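Local coordinates for protein aspartate aminotransferase, cytoplasmic (Schizosaccharomyces pombe 972h-, PDB 6JPK) that catalyses the reversible transfer of the amino group of L-aspartate to 2-oxoglutarate, giving oxaloacetate and L-glutamate, with pyridoxal 5'-phosphate as cofactor, at residues H130-N135 against S176-S181; F165-M170 against L203-S208; S172-A177 against R212-V217; K245-C250 against H268-D273. The protein carries 1 engineered substitution. One frame throughout, in Å; residues are numbered along the deposited sequence.

Contact 1 (H130-N135 against S176-S181); sequences HVYISN and SAPEGS
Tyr132 meets Ala177, Pro178 and Ser181 with its ring and hydroxyl. Its CB leaves strand 131-135 toward the loop, and CG stands anti to the carbonyl carbon (chi1 -77°). Along one side of the ring CD1 lies 3.9 Å from Ser181 CB. The next atom, CE1, is 3.7 Å from Ser181 OG. Along the other side CE2 comes to 4.0 Å from Ala177 CB. CZ is nearer to this methyl, at 3.5 Å from Ala177 CB. At the tip, OH sits 3.4 Å from Ala177 CB and 3.6 Å from Pro178 CD, and the tyrosine and proline side chains cross at about a right angle. The loop joins helix 167-176 to strand 182-186, which runs parallel to strand 131-135 in the large mixed sheet of this aminotransferase fold. An alanine in place of Tyr132 would probably open a gap beside Ala177 and Ser181 and leave Phe183 without its stacking partner. A type II turn from Pro178 to Ser181 shapes the loop, with Gly180 at positive phi. Pro178 O takes two bonds from Ser181, one from N and a short one from OG at 2.6 Å. Ser181 OG also accepts from a water, which in turn accepts from His130 N.

Contact 2 (F165-M170 against L203-S208); sequences FDYEGM and LSIFES
Tyr167 OH and Ser204 OG form a short hydrogen bond of 2.6 Å, in which either could be the donor. Ser204 OG approaches the edge of the tyrosine ring, near its plane. Tyr167 CG is anti to the backbone N (chi1 165°), and the end of its side chain comes nearer to helix 199-211 than its base. Ile205 fills the inner side of the contact. Its CG1 also lies at the ring edge, near the plane, 4.4 Å from Tyr167 CE1. Its CD1 meets two groups. Phe165 approaches it tip to tip, with CZ 4.0 Å from Ile205 CD1. The extended chain of Met170 crosses Ile205 at about a right angle and puts SD 4.0 Å from the same CD1, while Met170 CE is 4.1 Å from Ile205 CG2. Asp166 is the N-cap of helix 167-176. Its OD1 accepts from Gly169 N at 2.9 Å, with the donor above the carboxylate plane. This carboxylate would probably be favoured by the N-H groups of the first turn. Right after it, Tyr167 N stands over the centre of the Phe165 ring. The contact joins two neighbouring helices. Helix 199-211 belongs to the beta-alpha-beta crossover between strands 182-186 and 215-220, and helix 167-176 leads into the first of these strands. Pro197 adds to the packing on Phe165 and Ile205, and Met170 also touches Tyr155. The chemistry is divided: one short hydroxyl bond is likely to fix the tyrosine tip on helix 199-211, while the apolar interior of Phe165, Met170 and Ile205 is non-directional.

Contact 3 (S172-A177 against R212-V217); sequences STIKSA and RKHLVV
Arg212 and His214 donate to carbonyls of the last turn of helix 167-176 and of Ala177, just after it. Arg212 holds Ala177 O side-on with two nitrogens, both bonds lying close to the guanidinium plane. NH2 is 2.8 Å from Ala177 O, and NE is 3.2 Å from Ala177 O by a more bent bond. His214 NE2 donates to Ile174 O at 2.9 Å. This bond is nearly straight (172°), lies in the ring plane and uses a carbonyl lone pair. Lys175 O stands over one face of the guanidinium without a hydrogen bond to it. Beside the polar grip, Ile174 CG2 is 3.8 Å from His214 CD2, and Ala177 CB is 3.9 Å from His214 CE1. Further out, Arg212 CB lies over one face of the imidazole, toward its rim. Bends at chi2 (-61°) and chi3 (-81°) place CD and then NE beside the carbonyls of Lys175 and Ala177. His214 ND1 takes a weak bond from Ser181 N, which fits a proton on NE2. An alanine at Arg212 removes both guanidinium donors, and Ala177 would probably be held less firmly against the 212-217 segment. His214 O also accepts from Tyr4 OH of the second subunit. Helix 199-211 ends in a Schellman motif at Lys213, and the chain then enters strand 215-220. The two side chains thus tie the end of helix 167-176 to the place where the beta-alpha-beta crossover from strand 182-186 returns to the sheet.

Contact 4 (K245-C250 against H268-D273); sequences KDFFVC and HYVAKD
Asp246 holds CG in the crowded position between its backbone N and carbonyl carbon (chi1 44°), while Tyr269 has CG anti to the backbone N (chi1 169°). The carboxylate and the phenol meet in a short bond, Tyr269 OH to Asp246 OD2 at 2.5 Å. OD2 lies at the edge of the tyrosine ring, near its plane, and is met on its anti side by a donor tilted somewhat out of the carboxylate plane. The carboxylate and ring planes are nearly perpendicular, 81° apart. Asp246 OD2 and OD1 also accept from Ser2 N and Asp3 N of the second subunit, so several donors grip this buried acid. The backbones pair as an antiparallel hairpin. Val249 and His268 form a hydrogen-bonded pair, with both N-to-O distances, Val249 N to His268 O and His268 N to Val249 O, at 2.8 Å. Phe247 and Val270 form another. There Val270 N donates to Phe247 O at 2.9 Å, while the return bond is weak. Between them Phe248 and Tyr269 are a non-hydrogen-bonded pair. On their side of the sheet Tyr269 CD1 lies over one face of the Phe248 ring, 3.6 Å from Phe248 CZ, toward the rim. On the other side Val270 CG2 makes a CH-pi contact over the face of the Phe247 ring, 4.1 Å from its centroid. Strand 215-220 pairs with strand 247-252, and strand 100-106 with strand 264-270. Helices 107-127 and 274-289 cover the Phe248 and Tyr269 side, and helix 77-87 packs on Val249 and His268.

In the fold
Contacts 1 and 3 are closely joined, their centres about 5 Å apart. They share Ser176 and Ala177, and Ser181 O meets Leu215 N at 2.8 Å where strands 182-186 and 215-220 begin to pair. Contact 2 lies further back on helix 167-176, its centre about 10 Å from that of contact 3, and touches it through Ile205 and Ile174. Contact 4 is one strand beyond contact 3, centres about 17 Å apart, and Val216 O lies 3.1 Å from Phe248 N between them. Contacts 3 and 4 both touch the N-terminal residues of the second subunit. All four lie away from the substrate-binding residues and cofactor lysine inferred from relatives.

Contact 1 (H130-N135 against S176-S181)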
loop_
_atom_site.group_PDB
_atom_site.type_symbol
_atom_site.label_atom_id
_atom_site.label_comp_id
_atom_site.label_asym_id
_atom_site.label_seq_id
_atom_site.Cartn_x
_atom_site.Cartn_y
_atom_site.Cartn_z
ATOM N N HIS A 130 1.277 -0.563 26.834
ATOM C CA HIS A 130 2.424 -0.788 25.963
ATOM C C HIS A 130 2.201 -2.050 25.133
ATOM O O HIS A 130 1.368 -2.893 25.471
ATOM C CB HIS A 130 3.718 -0.938 26.772
ATOM C CG HIS A 130 4.043 0.240 27.642
ATOM N ND1 HIS A 130 5.136 0.256 28.484
ATOM C CD2 HIS A 130 3.428 1.437 27.798
ATOM C CE1 HIS A 130 5.174 1.408 29.132
ATOM N NE2 HIS A 130 4.149 2.143 28.736
ATOM N N VAL A 131 2.973 -2.188 24.052
ATOM C CA VAL A 131 2.960 -3.402 23.243
ATOM C C VAL A 131 4.226 -4.198 23.538
ATOM O O VAL A 131 5.319 -3.630 23.669
ATOM C CB VAL A 131 2.812 -3.116 21.730
ATOM C CG1 VAL A 131 3.949 -2.242 21.198
ATOM C CG2 VAL A 131 2.737 -4.444 20.936
ATOM N N TYR A 132 4.066 -5.514 23.676
ATOM C CA TYR A 132 5.153 -6.436 23.967
ATOM C C TYR A 132 5.426 -7.297 22.741
ATOM O O TYR A 132 4.514 -7.939 22.213
ATOM C CB TYR A 132 4.825 -7.329 25.167
ATOM C CG TYR A 132 4.964 -6.642 26.506
ATOM C CD1 TYR A 132 4.059 -5.656 26.896
ATOM C CD2 TYR A 132 5.990 -6.987 27.388
ATOM C CE1 TYR A 132 4.174 -5.025 28.122
ATOM C CE2 TYR A 132 6.115 -6.361 28.620
ATOM C CZ TYR A 132 5.203 -5.378 28.976
ATOM O OH TYR A 132 5.305 -4.749 30.191
ATOM N N ILE A 133 6.682 -7.308 22.304
ATOM C CA ILE A 133 7.137 -8.079 21.158
ATOM C C ILE A 133 8.249 -9.017 21.616
ATOM O O ILE A 133 8.912 -8.778 22.624
ATOM C CB ILE A 133 7.633 -7.161 20.028
ATOM C CG1 ILE A 133 8.966 -6.521 20.440
ATOM C CG2 ILE A 133 6.594 -6.084 19.731
ATOM C CD1 ILE A 133 9.472 -5.499 19.448
ATOM N N SER A 134 8.454 -10.101 20.864
ATOM C CA SER A 134 9.434 -11.086 21.296
ATOM C C SER A 134 10.852 -10.528 21.150
ATOM O O SER A 134 11.132 -9.682 20.294
ATOM C CB SER A 134 9.291 -12.393 20.503
ATOM O OG SER A 134 9.627 -12.227 19.131
ATOM N N ASN A 135 11.745 -11.004 22.011
ATOM C CA ASN A 135 13.163 -10.672 21.914
ATOM C C ASN A 135 13.939 -11.928 21.540
ATOM O O ASN A 135 14.167 -12.792 22.403
ATOM C CB ASN A 135 13.668 -10.098 23.241
ATOM C CG ASN A 135 15.081 -9.554 23.135
ATOM O OD1 ASN A 135 15.652 -9.484 22.044
ATOM N ND2 ASN A 135 15.646 -9.158 24.266
ATOM N N SER A 176 3.966 -10.377 34.809
ATOM C CA SER A 176 4.329 -9.132 35.482
ATOM C C SER A 176 3.963 -7.886 34.684
ATOM O O SER A 176 3.972 -6.790 35.243
ATOM C CB SER A 176 5.835 -9.116 35.790
ATOM O OG SER A 176 6.576 -9.163 34.582
ATOM N N ALA A 177 3.660 -8.019 33.397
ATOM C CA ALA A 177 3.289 -6.862 32.603
ATOM C C ALA A 177 1.974 -6.284 33.119
ATOM O O ALA A 177 1.115 -7.025 33.603
ATOM C CB ALA A 177 3.153 -7.235 31.122
ATOM N N PRO A 178 1.812 -4.962 33.057
ATOM C CA PRO A 178 0.551 -4.345 33.491
ATOM C C PRO A 178 -0.642 -4.982 32.795
ATOM O O PRO A 178 -0.578 -5.335 31.614
ATOM C CB PRO A 178 0.720 -2.878 33.082
ATOM C CG PRO A 178 2.227 -2.659 33.098
ATOM C CD PRO A 178 2.799 -3.966 32.601
ATOM N N GLU A 179 -1.730 -5.151 33.546
ATOM C CA GLU A 179 -2.942 -5.728 32.979
ATOM C C GLU A 179 -3.361 -4.965 31.730
ATOM O O GLU A 179 -3.260 -3.737 31.667
ATOM C CB GLU A 179 -4.077 -5.712 34.012
ATOM C CG GLU A 179 -3.899 -6.720 35.138
ATOM C CD GLU A 179 -5.191 -6.962 35.926
ATOM O OE1 GLU A 179 -5.410 -8.115 36.362
ATOM O OE2 GLU A 179 -5.983 -6.006 36.099
ATOM N N GLY A 180 -3.821 -5.704 30.724
ATOM C CA GLY A 180 -4.273 -5.072 29.504
ATOM C C GLY A 180 -3.170 -4.575 28.606
ATOM O O GLY A 180 -3.429 -3.735 27.737
ATOM N N SER A 181 -1.942 -5.064 28.785
ATOM C CA SER A 181 -0.899 -4.794 27.807
ATOM C C SER A 181 -1.206 -5.527 26.499
ATOM O O SER A 181 -2.002 -6.464 26.452
ATOM C CB SER A 181 0.474 -5.224 28.333
ATOM O OG SER A 181 0.811 -4.521 29.518
HETATM O O HOH W 1 1.668 -1.910 29.332
#

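Contact 2 (F165-M170 against L203-S208)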
loop_
_atom_site.group_PDB
_atom_site.type_symbol
_atom_site.label_atom_id
_atom_site.label_comp_id
_atom_site.label_asym_id
_atom_site.label_seq_id
_atom_site.Cartn_x
_atom_site.Cartn_y
_atom_site.Cartn_z
ATOM N N PHE A 165 13.465 -22.080 22.989
ATOM C CA PHE A 165 12.486 -21.065 23.351
ATOM C C PHE A 165 12.533 -20.827 24.858
ATOM O O PHE A 165 12.439 -21.771 25.647
ATOM C CB PHE A 165 11.091 -21.520 22.893
ATOM C CG PHE A 165 9.928 -20.777 23.543
ATOM C CD1 PHE A 165 9.889 -19.391 23.586
ATOM C CD2 PHE A 165 8.859 -21.484 24.071
ATOM C CE1 PHE A 165 8.815 -18.721 24.182
ATOM C CE2 PHE A 165 7.770 -20.822 24.663
ATOM C CZ PHE A 165 7.753 -19.441 24.725
ATOM N N ASP A 166 12.683 -19.559 25.251
ATOM C CA ASP A 166 12.743 -19.170 26.663
ATOM C C ASP A 166 11.319 -19.076 27.219
ATOM O O ASP A 166 10.768 -18.003 27.476
ATOM C CB ASP A 166 13.508 -17.860 26.815
ATOM C CG ASP A 166 13.794 -17.513 28.265
ATOM O OD1 ASP A 166 13.289 -18.224 29.167
ATOM O OD2 ASP A 166 14.515 -16.515 28.502
ATOM N N TYR A 167 10.725 -20.250 27.402
ATOM C CA TYR A 167 9.350 -20.342 27.885
ATOM C C TYR A 167 9.180 -19.665 29.244
ATOM O O TYR A 167 8.239 -18.890 29.454
ATOM C CB TYR A 167 8.949 -21.815 27.949
ATOM C CG TYR A 167 7.715 -22.107 28.747
ATOM C CD1 TYR A 167 6.457 -21.710 28.297
ATOM C CD2 TYR A 167 7.799 -22.797 29.952
ATOM C CE1 TYR A 167 5.311 -21.990 29.035
ATOM C CE2 TYR A 167 6.663 -23.082 30.699
ATOM C CZ TYR A 167 5.425 -22.682 30.235
ATOM O OH TYR A 167 4.307 -22.972 30.983
ATOM N N GLU A 168 10.078 -19.956 30.188
ATOM C CA GLU A 168 9.913 -19.411 31.536
ATOM C C GLU A 168 10.080 -17.894 31.551
ATOM O O GLU A 168 9.374 -17.198 32.286
ATOM C CB GLU A 168 10.899 -20.071 32.503
ATOM C CG GLU A 168 10.679 -21.581 32.709
ATOM C CD GLU A 168 9.395 -21.928 33.468
ATOM O OE1 GLU A 168 8.874 -21.072 34.220
ATOM O OE2 GLU A 168 8.911 -23.073 33.317
ATOM N N GLY A 169 11.005 -17.361 30.749
ATOM C CA GLY A 169 11.148 -15.914 30.662
ATOM C C GLY A 169 9.942 -15.229 30.041
ATOM O O GLY A 169 9.489 -14.187 30.528
ATOM N N MET A 170 9.407 -15.790 28.952
ATOM C CA MET A 170 8.198 -15.223 28.357
ATOM C C MET A 170 7.025 -15.265 29.337
ATOM O O MET A 170 6.323 -14.265 29.534
ATOM C CB MET A 170 7.850 -15.969 27.064
ATOM C CG MET A 170 6.504 -15.557 26.458
ATOM S SD MET A 170 6.272 -16.212 24.796
ATOM C CE MET A 170 4.722 -15.399 24.322
ATOM N N LEU A 203 -0.711 -23.436 25.692
ATOM C CA LEU A 203 -1.870 -23.423 26.580
ATOM C C LEU A 203 -1.559 -22.659 27.861
ATOM O O LEU A 203 -2.386 -21.886 28.355
ATOM C CB LEU A 203 -2.300 -24.856 26.900
ATOM C CG LEU A 203 -2.805 -25.703 25.728
ATOM C CD1 LEU A 203 -3.149 -27.106 26.223
ATOM C CD2 LEU A 203 -4.010 -25.046 25.059
ATOM N N SER A 204 -0.360 -22.858 28.406
ATOM C CA SER A 204 0.055 -22.098 29.582
ATOM C C SER A 204 0.241 -20.615 29.251
ATOM O O SER A 204 -0.088 -19.746 30.068
ATOM C CB SER A 204 1.336 -22.713 30.140
ATOM O OG SER A 204 1.963 -21.852 31.070
ATOM N N ILE A 205 0.759 -20.304 28.060
ATOM C CA ILE A 205 0.870 -18.910 27.634
ATOM C C ILE A 205 -0.512 -18.260 27.555
ATOM O O ILE A 205 -0.719 -17.137 28.037
ATOM C CB ILE A 205 1.616 -18.817 26.289
ATOM C CG1 ILE A 205 3.105 -19.100 26.471
ATOM C CG2 ILE A 205 1.428 -17.440 25.653
ATOM C CD1 ILE A 205 3.823 -19.364 25.148
ATOM N N PHE A 206 -1.479 -18.954 26.947
ATOM C CA PHE A 206 -2.830 -18.401 26.838
ATOM C C PHE A 206 -3.446 -18.174 28.210
ATOM O O PHE A 206 -4.087 -17.143 28.449
ATOM C CB PHE A 206 -3.727 -19.328 26.009
ATOM C CG PHE A 206 -3.349 -19.405 24.555
ATOM C CD1 PHE A 206 -2.725 -18.336 23.932
ATOM C CD2 PHE A 206 -3.615 -20.554 23.817
ATOM C CE1 PHE A 206 -2.385 -18.403 22.591
ATOM C CE2 PHE A 206 -3.277 -20.629 22.472
ATOM C CZ PHE A 206 -2.660 -19.553 21.860
ATOM N N GLU A 207 -3.255 -19.124 29.129
ATOM C CA GLU A 207 -3.809 -18.987 30.475
ATOM C C GLU A 207 -3.320 -17.709 31.153
ATOM O O GLU A 207 -4.103 -16.975 31.767
ATOM C CB GLU A 207 -3.445 -20.211 31.322
ATOM C CG GLU A 207 -3.959 -20.138 32.757
ATOM C CD GLU A 207 -2.867 -20.372 33.802
ATOM O OE1 GLU A 207 -2.039 -21.296 33.607
ATOM O OE2 GLU A 207 -2.836 -19.627 34.816
ATOM N N SER A 208 -2.018 -17.435 31.074
ATOM C CA SER A 208 -1.490 -16.254 31.746
ATOM C C SER A 208 -1.887 -14.969 31.022
ATOM O O SER A 208 -2.142 -13.946 31.671
ATOM C CB SER A 208 0.026 -16.362 31.876
ATOM O OG SER A 208 0.373 -17.379 32.802
#

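Contact 3 (S172-A177 against R212-V217)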
loop_
_atom_site.group_PDB
_atom_site.type_symbol
_atom_site.label_atom_id
_atom_site.label_comp_id
_atom_site.label_asym_id
_atom_site.label_seq_id
_atom_site.Cartn_x
_atom_site.Cartn_y
_atom_site.Cartn_z
ATOM N N SER A 172 7.049 -15.346 32.542
ATOM C CA SER A 172 7.247 -14.437 33.657
ATOM C C SER A 172 6.934 -13.002 33.250
ATOM O O SER A 172 6.322 -12.251 34.019
ATOM C CB SER A 172 8.679 -14.582 34.177
ATOM O OG SER A 172 8.963 -13.584 35.128
ATOM N N THR A 173 7.324 -12.614 32.033
ATOM C CA THR A 173 6.994 -11.281 31.533
ATOM C C THR A 173 5.488 -11.112 31.359
ATOM O O THR A 173 4.937 -10.055 31.688
ATOM C CB THR A 173 7.738 -11.013 30.219
ATOM O OG1 THR A 173 9.149 -11.002 30.474
ATOM C CG2 THR A 173 7.347 -9.656 29.618
ATOM N N ILE A 174 4.800 -12.142 30.862
ATOM C CA ILE A 174 3.347 -12.045 30.729
ATOM C C ILE A 174 2.703 -11.767 32.083
ATOM O O ILE A 174 1.831 -10.901 32.203
ATOM C CB ILE A 174 2.771 -13.320 30.087
ATOM C CG1 ILE A 174 3.199 -13.418 28.618
ATOM C CG2 ILE A 174 1.231 -13.330 30.229
ATOM C CD1 ILE A 174 2.908 -14.761 27.971
ATOM N N LYS A 175 3.139 -12.471 33.127
ATOM C CA LYS A 175 2.490 -12.309 34.422
ATOM C C LYS A 175 2.787 -10.951 35.051
ATOM O O LYS A 175 1.935 -10.411 35.762
ATOM C CB LYS A 175 2.913 -13.429 35.370
ATOM C CG LYS A 175 2.519 -14.820 34.910
ATOM C CD LYS A 175 3.199 -15.860 35.801
ATOM C CE LYS A 175 2.612 -17.244 35.590
ATOM N NZ LYS A 175 3.486 -18.308 36.152
ATOM N N SER A 176 3.966 -10.377 34.809
ATOM C CA SER A 176 4.329 -9.132 35.482
ATOM C C SER A 176 3.963 -7.886 34.684
ATOM O O SER A 176 3.972 -6.790 35.243
ATOM C CB SER A 176 5.835 -9.116 35.790
ATOM O OG SER A 176 6.576 -9.163 34.582
ATOM N N ALA A 177 3.660 -8.019 33.397
ATOM C CA ALA A 177 3.289 -6.862 32.603
ATOM C C ALA A 177 1.974 -6.284 33.119
ATOM O O ALA A 177 1.115 -7.025 33.603
ATOM C CB ALA A 177 3.153 -7.235 31.122
ATOM N N ARG A 212 -4.104 -11.990 32.980
ATOM C CA ARG A 212 -3.689 -10.594 33.029
ATOM C C ARG A 212 -4.501 -9.701 32.101
ATOM O O ARG A 212 -4.221 -8.498 32.020
ATOM C CB ARG A 212 -2.202 -10.471 32.688
ATOM C CG ARG A 212 -1.277 -11.087 33.729
ATOM C CD ARG A 212 -1.448 -10.413 35.087
ATOM N NE ARG A 212 -0.707 -9.152 35.159
ATOM C CZ ARG A 212 -0.751 -8.311 36.189
ATOM N NH1 ARG A 212 -1.523 -8.571 37.249
ATOM N NH2 ARG A 212 -0.026 -7.200 36.161
ATOM N N LYS A 213 -5.488 -10.259 31.396
ATOM C CA LYS A 213 -6.407 -9.486 30.556
ATOM C C LYS A 213 -5.664 -8.725 29.459
ATOM O O LYS A 213 -6.061 -7.617 29.084
ATOM C CB LYS A 213 -7.256 -8.517 31.394
ATOM C CG LYS A 213 -7.851 -9.143 32.656
ATOM C CD LYS A 213 -8.755 -8.148 33.385
ATOM C CE LYS A 213 -9.091 -8.629 34.788
ATOM N NZ LYS A 213 -9.739 -9.971 34.765
ATOM N N HIS A 214 -4.576 -9.305 28.948
ATOM C CA HIS A 214 -3.827 -8.677 27.874
ATOM C C HIS A 214 -4.610 -8.752 26.568
ATOM O O HIS A 214 -5.460 -9.621 26.380
ATOM C CB HIS A 214 -2.463 -9.355 27.697
ATOM C CG HIS A 214 -1.551 -9.216 28.880
ATOM N ND1 HIS A 214 -1.432 -8.045 29.602
ATOM C CD2 HIS A 214 -0.709 -10.105 29.459
ATOM C CE1 HIS A 214 -0.556 -8.226 30.576
ATOM N NE2 HIS A 214 -0.101 -9.465 30.506
ATOM N N LEU A 215 -4.315 -7.819 25.667
ATOM C CA LEU A 215 -4.898 -7.808 24.329
ATOM C C LEU A 215 -3.950 -8.523 23.362
ATOM O O LEU A 215 -2.757 -8.198 23.303
ATOM C CB LEU A 215 -5.162 -6.369 23.873
ATOM C CG LEU A 215 -5.586 -6.208 22.414
ATOM C CD1 LEU A 215 -6.879 -6.966 22.171
ATOM C CD2 LEU A 215 -5.751 -4.740 22.054
ATOM N N VAL A 216 -4.474 -9.488 22.607
ATOM C CA VAL A 216 -3.648 -10.375 21.784
ATOM C C VAL A 216 -3.733 -9.971 20.314
ATOM O O VAL A 216 -4.836 -9.791 19.769
ATOM C CB VAL A 216 -4.064 -11.844 21.980
ATOM C CG1 VAL A 216 -3.398 -12.730 20.935
ATOM C CG2 VAL A 216 -3.684 -12.312 23.398
ATOM N N VAL A 217 -2.567 -9.830 19.679
ATOM C CA VAL A 217 -2.419 -9.643 18.236
ATOM C C VAL A 217 -1.539 -10.779 17.715
ATOM O O VAL A 217 -0.371 -10.887 18.104
ATOM C CB VAL A 217 -1.788 -8.282 17.885
ATOM C CG1 VAL A 217 -1.672 -8.120 16.367
ATOM C CG2 VAL A 217 -2.565 -7.135 18.521
#

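Contact 4 (K245-C250 against H268-D273)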
loop_
_atom_site.group_PDB
_atom_site.type_symbol
_atom_site.label_atom_id
_atom_site.label_comp_id
_atom_site.label_asym_id
_atom_site.label_seq_id
_atom_site.Cartn_x
_atom_site.Cartn_y
_atom_site.Cartn_z
ATOM N N LYS A 245 -12.322 -14.252 23.783
ATOM C CA LYS A 245 -11.816 -12.886 23.892
ATOM C C LYS A 245 -11.634 -12.317 22.489
ATOM O O LYS A 245 -11.114 -13.000 21.609
ATOM C CB LYS A 245 -10.475 -12.839 24.656
ATOM C CG LYS A 245 -10.534 -13.443 26.067
ATOM C CD LYS A 245 -10.840 -12.401 27.150
ATOM C CE LYS A 245 -9.574 -11.615 27.497
ATOM N NZ LYS A 245 -9.683 -10.558 28.563
ATOM N N ASP A 246 -12.056 -11.078 22.251
ATOM C CA ASP A 246 -11.774 -10.536 20.929
ATOM C C ASP A 246 -10.263 -10.320 20.772
ATOM O O ASP A 246 -9.534 -10.140 21.756
ATOM C CB ASP A 246 -12.580 -9.253 20.638
ATOM C CG ASP A 246 -12.631 -8.249 21.802
ATOM O OD1 ASP A 246 -12.761 -8.653 22.979
ATOM O OD2 ASP A 246 -12.622 -7.022 21.513
ATOM N N PHE A 247 -9.786 -10.412 19.531
ATOM C CA PHE A 247 -8.353 -10.318 19.255
ATOM C C PHE A 247 -8.158 -9.958 17.786
ATOM O O PHE A 247 -9.117 -9.924 17.006
ATOM C CB PHE A 247 -7.618 -11.621 19.624
ATOM C CG PHE A 247 -8.033 -12.840 18.800
ATOM C CD1 PHE A 247 -9.230 -13.502 19.052
ATOM C CD2 PHE A 247 -7.197 -13.339 17.803
ATOM C CE1 PHE A 247 -9.606 -14.627 18.305
ATOM C CE2 PHE A 247 -7.561 -14.463 17.045
ATOM C CZ PHE A 247 -8.769 -15.112 17.300
ATOM N N PHE A 248 -6.893 -9.709 17.412
ATOM C CA PHE A 248 -6.512 -9.286 16.066
ATOM C C PHE A 248 -5.594 -10.303 15.408
ATOM O O PHE A 248 -4.815 -10.991 16.080
ATOM C CB PHE A 248 -5.786 -7.937 16.064
ATOM C CG PHE A 248 -6.631 -6.792 16.541
ATOM C CD1 PHE A 248 -6.845 -6.592 17.900
ATOM C CD2 PHE A 248 -7.198 -5.902 15.629
ATOM C CE1 PHE A 248 -7.615 -5.526 18.349
ATOM C CE2 PHE A 248 -7.962 -4.826 16.071
ATOM C CZ PHE A 248 -8.185 -4.649 17.431
ATOM N N VAL A 249 -5.669 -10.372 14.079
ATOM C CA VAL A 249 -4.798 -11.240 13.289
ATOM C C VAL A 249 -4.273 -10.454 12.096
ATOM O O VAL A 249 -5.056 -9.830 11.371
ATOM C CB VAL A 249 -5.525 -12.511 12.804
ATOM C CG1 VAL A 249 -4.551 -13.409 12.038
ATOM C CG2 VAL A 249 -6.174 -13.264 13.964
ATOM N N CYS A 250 -2.957 -10.499 11.876
ATOM C CA CYS A 250 -2.328 -9.909 10.696
ATOM C C CYS A 250 -1.765 -11.030 9.828
ATOM O O CYS A 250 -0.871 -11.763 10.260
ATOM C CB CYS A 250 -1.224 -8.928 11.088
ATOM S SG CYS A 250 -1.778 -7.657 12.239
ATOM N N HIS A 268 -7.423 -8.877 10.334
ATOM C CA HIS A 268 -8.701 -9.354 10.854
ATOM C C HIS A 268 -8.850 -8.943 12.309
ATOM O O HIS A 268 -7.906 -9.074 13.095
ATOM C CB HIS A 268 -8.843 -10.885 10.773
ATOM C CG HIS A 268 -8.528 -11.459 9.426
ATOM N ND1 HIS A 268 -9.488 -11.643 8.455
ATOM C CD2 HIS A 268 -7.362 -11.902 8.896
ATOM C CE1 HIS A 268 -8.924 -12.162 7.377
ATOM N NE2 HIS A 268 -7.636 -12.333 7.621
ATOM N N TYR A 269 -10.035 -8.449 12.655
ATOM C CA TYR A 269 -10.470 -8.301 14.039
ATOM C C TYR A 269 -11.575 -9.311 14.277
ATOM O O TYR A 269 -12.585 -9.314 13.558
ATOM C CB TYR A 269 -10.953 -6.881 14.331
ATOM C CG TYR A 269 -11.663 -6.718 15.667
ATOM C CD1 TYR A 269 -10.964 -6.802 16.868
ATOM C CD2 TYR A 269 -13.030 -6.474 15.719
ATOM C CE1 TYR A 269 -11.617 -6.646 18.089
ATOM C CE2 TYR A 269 -13.695 -6.324 16.927
ATOM C CZ TYR A 269 -12.985 -6.408 18.114
ATOM O OH TYR A 269 -13.639 -6.246 19.321
ATOM N N VAL A 270 -11.371 -10.182 15.258
ATOM C CA VAL A 270 -12.306 -11.254 15.574
ATOM C C VAL A 270 -13.158 -10.757 16.733
ATOM O O VAL A 270 -12.756 -10.847 17.897
ATOM C CB VAL A 270 -11.586 -12.561 15.924
ATOM C CG1 VAL A 270 -12.613 -13.674 16.190
ATOM C CG2 VAL A 270 -10.615 -12.958 14.807
ATOM N N ALA A 271 -14.344 -10.236 16.410
ATOM C CA ALA A 271 -15.206 -9.613 17.399
ATOM C C ALA A 271 -15.976 -10.658 18.201
ATOM O O ALA A 271 -16.125 -11.816 17.793
ATOM C CB ALA A 271 -16.190 -8.656 16.723
ATOM N N LYS A 272 -16.490 -10.230 19.355
ATOM C CA LYS A 272 -17.403 -11.087 20.096
ATOM C C LYS A 272 -18.819 -11.027 19.540
ATOM O O LYS A 272 -19.610 -11.931 19.809
ATOM C CB LYS A 272 -17.408 -10.707 21.580
ATOM C CG LYS A 272 -16.098 -11.041 22.286
ATOM C CD LYS A 272 -16.022 -10.382 23.639
ATOM C CE LYS A 272 -16.924 -11.074 24.636
ATOM N NZ LYS A 272 -16.289 -12.314 25.127
ATOM N N ASP A 273 -19.157 -9.991 18.776
ATOM C CA ASP A 273 -20.483 -9.915 18.174
ATOM C C ASP A 273 -20.426 -9.046 16.925
ATOM O O ASP A 273 -19.499 -8.247 16.736
ATOM C CB ASP A 273 -21.519 -9.379 19.163
ATOM C CG ASP A 273 -21.091 -8.086 19.797
ATOM O OD1 ASP A 273 -21.013 -7.078 19.057
ATOM O OD2 ASP A 273 -20.829 -8.082 21.031
#